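Local structure of NADP-dependent glyceraldehyde-3-phosphate dehydrogenase (Bacillus halodurans, 3PRL) at residues Asp75-Trp80 against Arg118-Glu123; Glu130-Asp135 against Ala146-Glu151. The protein probably oxidises glyceraldehyde 3-phosphate to 3-phosphoglycerate with NADP+, without passing through 1,3-bisphosphoglycerate, as a tetrameric member of the aldehyde dehydrogenase family. One frame throughout, in Å; residues are numbered along the deposited sequence. Where two conformers were deposited one is given.

Contact 1: Asp75-Trp80 against Arg118-Glu123; sequences DLLYAW and RHTADE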
loop_
_atom_site.group_PDB
_atom_site.type_symbol
_atom_site.label_atom_id
_atom_site.label_comp_id
_atom_site.label_asym_id
_atom_site.label_seq_id
_atom_site.Cartn_x
_atom_site.Cartn_y
_atom_site.Cartn_z
ATOM N N ASP D 75 -13.620 -13.246 14.719
ATOM C CA ASP D 75 -14.556 -13.246 15.839
ATOM C C ASP D 75 -14.036 -14.168 16.944
ATOM O O ASP D 75 -14.212 -13.877 18.120
ATOM C CB ASP D 75 -15.962 -13.679 15.414
ATOM C CG ASP D 75 -16.622 -12.702 14.431
ATOM O OD1 ASP D 75 -16.580 -11.465 14.659
ATOM O OD2 ASP D 75 -17.202 -13.192 13.431
ATOM N N LEU D 76 -13.406 -15.278 16.547
ATOM C CA LEU D 76 -12.775 -16.206 17.496
ATOM C C LEU D 76 -11.646 -15.528 18.263
ATOM O O LEU D 76 -11.457 -15.777 19.454
ATOM C CB LEU D 76 -12.266 -17.478 16.799
ATOM C CG LEU D 76 -11.529 -18.523 17.680
ATOM C CD1 LEU D 76 -12.407 -19.050 18.835
ATOM C CD2 LEU D 76 -10.947 -19.684 16.861
ATOM N N LEU D 77 -10.904 -14.671 17.581
ATOM C CA LEU D 77 -9.809 -13.958 18.216
ATOM C C LEU D 77 -10.348 -12.977 19.243
ATOM O O LEU D 77 -9.915 -13.013 20.382
ATOM C CB LEU D 77 -8.895 -13.275 17.183
ATOM C CG LEU D 77 -7.680 -14.083 16.714
ATOM C CD1 LEU D 77 -8.056 -15.405 16.042
ATOM C CD2 LEU D 77 -6.780 -13.241 15.786
ATOM N N TYR D 78 -11.296 -12.132 18.821
ATOM C CA TYR D 78 -11.995 -11.199 19.698
ATOM C C TYR D 78 -12.465 -11.925 20.959
ATOM O O TYR D 78 -12.201 -11.482 22.069
ATOM C CB TYR D 78 -13.219 -10.576 18.997
ATOM C CG TYR D 78 -12.939 -9.645 17.824
ATOM C CD1 TYR D 78 -11.711 -9.017 17.678
ATOM C CD2 TYR D 78 -13.933 -9.361 16.887
ATOM C CE1 TYR D 78 -11.459 -8.159 16.619
ATOM C CE2 TYR D 78 -13.694 -8.500 15.820
ATOM C CZ TYR D 78 -12.450 -7.904 15.691
ATOM O OH TYR D 78 -12.197 -7.048 14.639
ATOM N N ALA D 79 -13.158 -13.055 20.767
ATOM C CA ALA D 79 -13.711 -13.858 21.883
ATOM C C ALA D 79 -12.633 -14.361 22.831
ATOM O O ALA D 79 -12.797 -14.327 24.051
ATOM C CB ALA D 79 -14.529 -15.036 21.357
ATOM N N TRP D 80 -11.522 -14.809 22.255
ATOM C CA TRP D 80 -10.389 -15.291 23.032
ATOM C C TRP D 80 -9.811 -14.143 23.849
ATOM O O TRP D 80 -9.542 -14.303 25.028
ATOM C CB TRP D 80 -9.349 -15.878 22.078
ATOM C CG TRP D 80 -8.082 -16.388 22.682
ATOM C CD1 TRP D 80 -7.890 -16.864 23.951
ATOM C CD2 TRP D 80 -6.827 -16.519 22.011
ATOM N NE1 TRP D 80 -6.590 -17.268 24.108
ATOM C CE2 TRP D 80 -5.915 -17.070 22.933
ATOM C CE3 TRP D 80 -6.391 -16.236 20.710
ATOM C CZ2 TRP D 80 -4.583 -17.328 22.602
ATOM C CZ3 TRP D 80 -5.075 -16.483 20.385
ATOM C CH2 TRP D 80 -4.186 -17.031 21.322
ATOM N N ARG D 118 -6.463 -8.654 19.601
ATOM C CA ARG D 118 -7.519 -7.864 18.948
ATOM C C ARG D 118 -6.984 -7.103 17.740
ATOM O O ARG D 118 -7.600 -7.099 16.685
ATOM C CB ARG D 118 -8.204 -6.926 19.939
ATOM C CG ARG D 118 -8.986 -7.669 21.001
ATOM C CD ARG D 118 -10.079 -6.815 21.556
ATOM N NE ARG D 118 -10.223 -7.021 22.987
ATOM C CZ ARG D 118 -9.565 -6.324 23.904
ATOM N NH1 ARG D 118 -8.710 -5.365 23.539
ATOM N NH2 ARG D 118 -9.766 -6.583 25.192
ATOM N N HIS D 119 -5.817 -6.493 17.903
ATOM C CA HIS D 119 -5.177 -5.689 16.860
ATOM C C HIS D 119 -4.715 -6.517 15.669
ATOM O O HIS D 119 -4.721 -6.027 14.539
ATOM C CB HIS D 119 -4.006 -4.922 17.450
ATOM C CG HIS D 119 -3.604 -3.734 16.640
ATOM N ND1 HIS D 119 -4.085 -2.467 16.891
ATOM C CD2 HIS D 119 -2.781 -3.623 15.573
ATOM C CE1 HIS D 119 -3.567 -1.625 16.018
ATOM N NE2 HIS D 119 -2.777 -2.302 15.205
ATOM N N THR D 120 -4.298 -7.756 15.953
ATOM C CA THR D 120 -3.957 -8.789 14.976
ATOM C C THR D 120 -5.194 -9.204 14.182
ATOM O O THR D 120 -5.135 -9.339 12.951
ATOM C CB THR D 120 -3.359 -10.072 15.692
ATOM O OG1 THR D 120 -2.081 -9.776 16.266
ATOM C CG2 THR D 120 -3.178 -11.219 14.737
ATOM N N ALA D 121 -6.283 -9.490 14.900
ATOM C CA ALA D 121 -7.582 -9.770 14.256
ATOM C C ALA D 121 -7.992 -8.680 13.252
ATOM O O ALA D 121 -8.277 -9.001 12.088
ATOM C CB ALA D 121 -8.663 -9.970 15.284
ATOM N N ASP D 122 -8.010 -7.415 13.690
ATOM C CA ASP D 122 -8.404 -6.282 12.812
ATOM C C ASP D 122 -7.420 -6.140 11.631
ATOM O O ASP D 122 -7.807 -5.780 10.519
ATOM C CB ASP D 122 -8.451 -4.925 13.547
ATOM C CG ASP D 122 -9.087 -4.983 14.936
ATOM O OD1 ASP D 122 -10.173 -5.560 15.091
ATOM O OD2 ASP D 122 -8.497 -4.381 15.879
ATOM N N GLU D 123 -6.137 -6.392 11.891
ATOM C CA GLU D 123 -5.131 -6.291 10.831
ATOM C C GLU D 123 -5.341 -7.337 9.735
ATOM O O GLU D 123 -5.072 -7.078 8.553
ATOM C CB GLU D 123 -3.720 -6.364 11.399
ATOM C CG GLU D 123 -2.624 -5.905 10.433
ATOM C CD GLU D 123 -2.650 -4.406 10.144
ATOM O OE1 GLU D 123 -2.571 -4.031 8.966
ATOM O OE2 GLU D 123 -2.741 -3.599 11.088
#
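Leu77 and Tyr78 of helix 70-86 straddle the methyl of Ala121 on helix 103-124, and this small residue sets the apolar part of the contact. On one flank Leu77 CD2 lies 3.8 Å from Ala121 CB, with Thr120 CG2 further off. On the other, the ring of Tyr78 comes in obliquely, its CE1 3.6 Å from Ala121 CB. The segments run almost antiparallel, at 169°, with their axes 8.8 Å apart.

The polar part is a single hydrogen bond. Tyr78, modelled in two conformers, one described here, has its CG anti to the carbonyl carbon (chi1 -67°), and from there the ring reaches over to helix 103-124. Its OH donates to Asp122 OD1 at 2.6 Å, meeting that oxygen nearly along the C-O bond. Ring and carboxylate planes are turned 46° apart, and OD1 sits at the ring edge, near its plane. Asp122 OD2 is 3.0 Å from Arg118 O, a pair of acceptors, and Asp122 of the second subunit also brings its carboxylate close. This acceptor and like charge would probably favour protonation of the acid, while the Tyr78 donor and a weak, long ion pair to Arg126 of that subunit work against it. With an alanine in place of Asp122, the Tyr78 hydroxyl would probably lose its acceptor, leaving the ring freer to swing away from helix 103-124.

The closest atom of Arg118 is its carbonyl O, at the edge of the Tyr78 ring, while its guanidinium turns to a salt bridge with Glu85. Leu77 also rests on Ala174 and Val178 of helix 167-178. The result is antiparallel packing between helices of the coenzyme-binding domain of the aldehyde dehydrogenase fold; helix 103-124 also borders the second subunit, through His119 and Glu123.

Contact 2: Glu130-Asp135 against Ala146-Glu151; sequences ETLKGD and ALVERE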
loop_
_atom_site.group_PDB
_atom_site.type_symbol
_atom_site.label_atom_id
_atom_site.label_comp_id
_atom_site.label_asym_id
_atom_site.label_seq_id
_atom_site.Cartn_x
_atom_site.Cartn_y
_atom_site.Cartn_z
ATOM N N GLU D 130 -4.260 -7.555 -4.623
ATOM C CA GLU D 130 -3.958 -6.620 -5.715
ATOM C C GLU D 130 -4.138 -7.253 -7.083
ATOM O O GLU D 130 -4.129 -8.478 -7.207
ATOM C CB GLU D 130 -2.550 -6.024 -5.583
ATOM C CG GLU D 130 -1.462 -7.003 -5.217
ATOM C CD GLU D 130 -0.201 -6.289 -4.756
ATOM O OE1 GLU D 130 -0.196 -5.767 -3.611
ATOM O OE2 GLU D 130 0.770 -6.241 -5.534
ATOM N N THR D 131 -4.339 -6.411 -8.097
ATOM C CA THR D 131 -4.374 -6.861 -9.490
ATOM C C THR D 131 -3.293 -6.156 -10.309
ATOM O O THR D 131 -3.023 -4.943 -10.133
ATOM C CB THR D 131 -5.723 -6.602 -10.162
ATOM O OG1 THR D 131 -5.900 -5.193 -10.302
ATOM C CG2 THR D 131 -6.854 -7.168 -9.322
ATOM N N LEU D 132 -2.710 -6.929 -11.216
ATOM C CA LEU D 132 -1.636 -6.487 -12.105
ATOM C C LEU D 132 -2.071 -6.835 -13.499
ATOM O O LEU D 132 -2.745 -7.844 -13.722
ATOM C CB LEU D 132 -0.310 -7.203 -11.801
ATOM C CG LEU D 132 0.080 -7.437 -10.332
ATOM C CD1 LEU D 132 1.467 -8.031 -10.269
ATOM C CD2 LEU D 132 0.061 -6.117 -9.579
ATOM N N LYS D 133 -1.685 -5.986 -14.434
ATOM C CA LYS D 133 -2.037 -6.164 -15.818
ATOM C C LYS D 133 -0.777 -6.606 -16.525
ATOM O O LYS D 133 0.315 -6.212 -16.132
ATOM C CB LYS D 133 -2.523 -4.837 -16.382
ATOM C CG LYS D 133 -3.702 -4.230 -15.594
ATOM C CD LYS D 133 -5.011 -4.945 -15.888
ATOM C CE LYS D 133 -5.682 -4.355 -17.139
ATOM N NZ LYS D 133 -5.296 -5.076 -18.381
ATOM N N GLY D 134 -0.916 -7.428 -17.554
ATOM C CA GLY D 134 0.264 -7.970 -18.226
ATOM C C GLY D 134 1.172 -6.907 -18.819
ATOM O O GLY D 134 2.396 -7.036 -18.767
ATOM N N ASP D 135 0.581 -5.858 -19.395
ATOM C CA ASP D 135 1.382 -4.842 -20.098
ATOM C C ASP D 135 2.068 -3.782 -19.189
ATOM O O ASP D 135 2.666 -2.825 -19.699
ATOM C CB ASP D 135 0.585 -4.187 -21.262
ATOM C CG ASP D 135 -0.617 -3.367 -20.780
ATOM O OD1 ASP D 135 -0.955 -2.375 -21.452
ATOM O OD2 ASP D 135 -1.238 -3.710 -19.740
ATOM N N ALA D 146 -3.641 -10.451 -13.360
ATOM C CA ALA D 146 -3.296 -11.312 -12.241
ATOM C C ALA D 146 -3.984 -10.789 -10.977
ATOM O O ALA D 146 -3.861 -9.593 -10.654
ATOM C CB ALA D 146 -1.790 -11.400 -12.068
ATOM N N LEU D 147 -4.773 -11.661 -10.341
ATOM C CA LEU D 147 -5.368 -11.415 -9.020
ATOM C C LEU D 147 -4.461 -12.049 -7.982
ATOM O O LEU D 147 -4.305 -13.283 -7.950
ATOM C CB LEU D 147 -6.770 -12.039 -8.911
ATOM C CG LEU D 147 -8.037 -11.303 -9.372
ATOM C CD1 LEU D 147 -7.761 -10.318 -10.482
ATOM C CD2 LEU D 147 -9.120 -12.301 -9.805
ATOM N N VAL D 148 -3.832 -11.206 -7.164
ATOM C CA VAL D 148 -2.874 -11.675 -6.170
ATOM C C VAL D 148 -3.551 -11.600 -4.804
ATOM O O VAL D 148 -4.098 -10.566 -4.419
ATOM C CB VAL D 148 -1.507 -10.894 -6.231
ATOM C CG1 VAL D 148 -0.426 -11.547 -5.341
ATOM C CG2 VAL D 148 -0.973 -10.813 -7.683
ATOM N N GLU D 149 -3.558 -12.717 -4.092
ATOM C CA GLU D 149 -4.061 -12.736 -2.731
ATOM C C GLU D 149 -3.044 -13.426 -1.830
ATOM O O GLU D 149 -1.989 -13.860 -2.324
ATOM C CB GLU D 149 -5.429 -13.420 -2.677
ATOM C CG GLU D 149 -6.581 -12.509 -3.111
ATOM C CD GLU D 149 -7.903 -13.254 -3.330
ATOM O OE1 GLU D 149 -7.907 -14.292 -4.048
ATOM O OE2 GLU D 149 -8.947 -12.796 -2.783
ATOM N N ARG D 150 -3.348 -13.503 -0.526
ATOM C CA ARG D 150 -2.558 -14.265 0.441
ATOM C C ARG D 150 -3.252 -15.538 0.929
ATOM O O ARG D 150 -4.434 -15.525 1.273
ATOM C CB ARG D 150 -2.198 -13.406 1.655
ATOM C CG ARG D 150 -1.294 -12.264 1.298
ATOM C CD ARG D 150 -0.179 -12.143 2.274
ATOM N NE ARG D 150 1.011 -11.767 1.546
ATOM C CZ ARG D 150 2.148 -12.445 1.524
ATOM N NH1 ARG D 150 2.314 -13.542 2.259
ATOM N NH2 ARG D 150 3.135 -11.990 0.768
ATOM N N GLU D 151 -2.483 -16.619 1.000
ATOM C CA GLU D 151 -2.980 -17.947 1.356
ATOM C C GLU D 151 -2.207 -18.444 2.580
ATOM O O GLU D 151 -0.992 -18.284 2.628
ATOM C CB GLU D 151 -2.758 -18.888 0.159
ATOM C CG GLU D 151 -2.925 -20.403 0.401
ATOM C CD GLU D 151 -4.368 -20.900 0.350
ATOM O OE1 GLU D 151 -5.289 -20.178 0.771
ATOM O OE2 GLU D 151 -4.581 -22.050 -0.079
#
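Thr131 and Leu147 face each other as a non-hydrogen-bonded pair in the antiparallel beta hairpin formed by strands 129-133 and 144-159, part of the oligomerisation domain of the aldehyde dehydrogenase fold. Already at the backbone, Thr131 CA makes a CA-H...O contact with Ala146 O. Further out, Thr131 CB lies 3.6 Å from that oxygen. The methyl branch CG2, set anti to the carbonyl carbon, lies against Leu147 CD1 at 3.5 Å, tighter than usual for two carbons, the two side chains running alongside each other. On the other edge of strand 129-133, a strand of the fourth subunit pairs with Glu130 and Thr131, carrying the sheet across the interface, and Thr131 of that subunit packs on this one.

The opposite face holds Glu130, Leu132, Ala146 and Val148. Phe451 of the third subunit packs on Leu132 and Ala146. Glu130 keeps its CG 4.0 Å from Val148 CB, the two side chains pointing the same way.

Hydrogen-bonded pairs Glu130-Val148 and Leu132-Ala146 flank the central one, each joined in both directions. Straightest of the four bonds is Val148 N to Glu130 O, 2.7 Å long with an N-H...O angle of 171°.

Helix 103-124 leads almost directly into strand 129-133, so the two contacts follow in series, yet they share no element and their nearest atoms are about 9 Å apart. Both are buried, but differently: the centre of contact 1 is about 20 Å from the centre of the chain, against other helices of its own subunit, whereas contact 2, its centre about 34 Å from that point on a projecting hairpin, is enclosed by strand 474-482 of its own chain and by neighbouring subunits. The helices meet through side chains, apolar apart from one tyrosine-aspartate bond, while the strands are tied by main-chain bonds and their side chains meet both strand 474-482 and other subunits. Both reach interfaces of the tetramer.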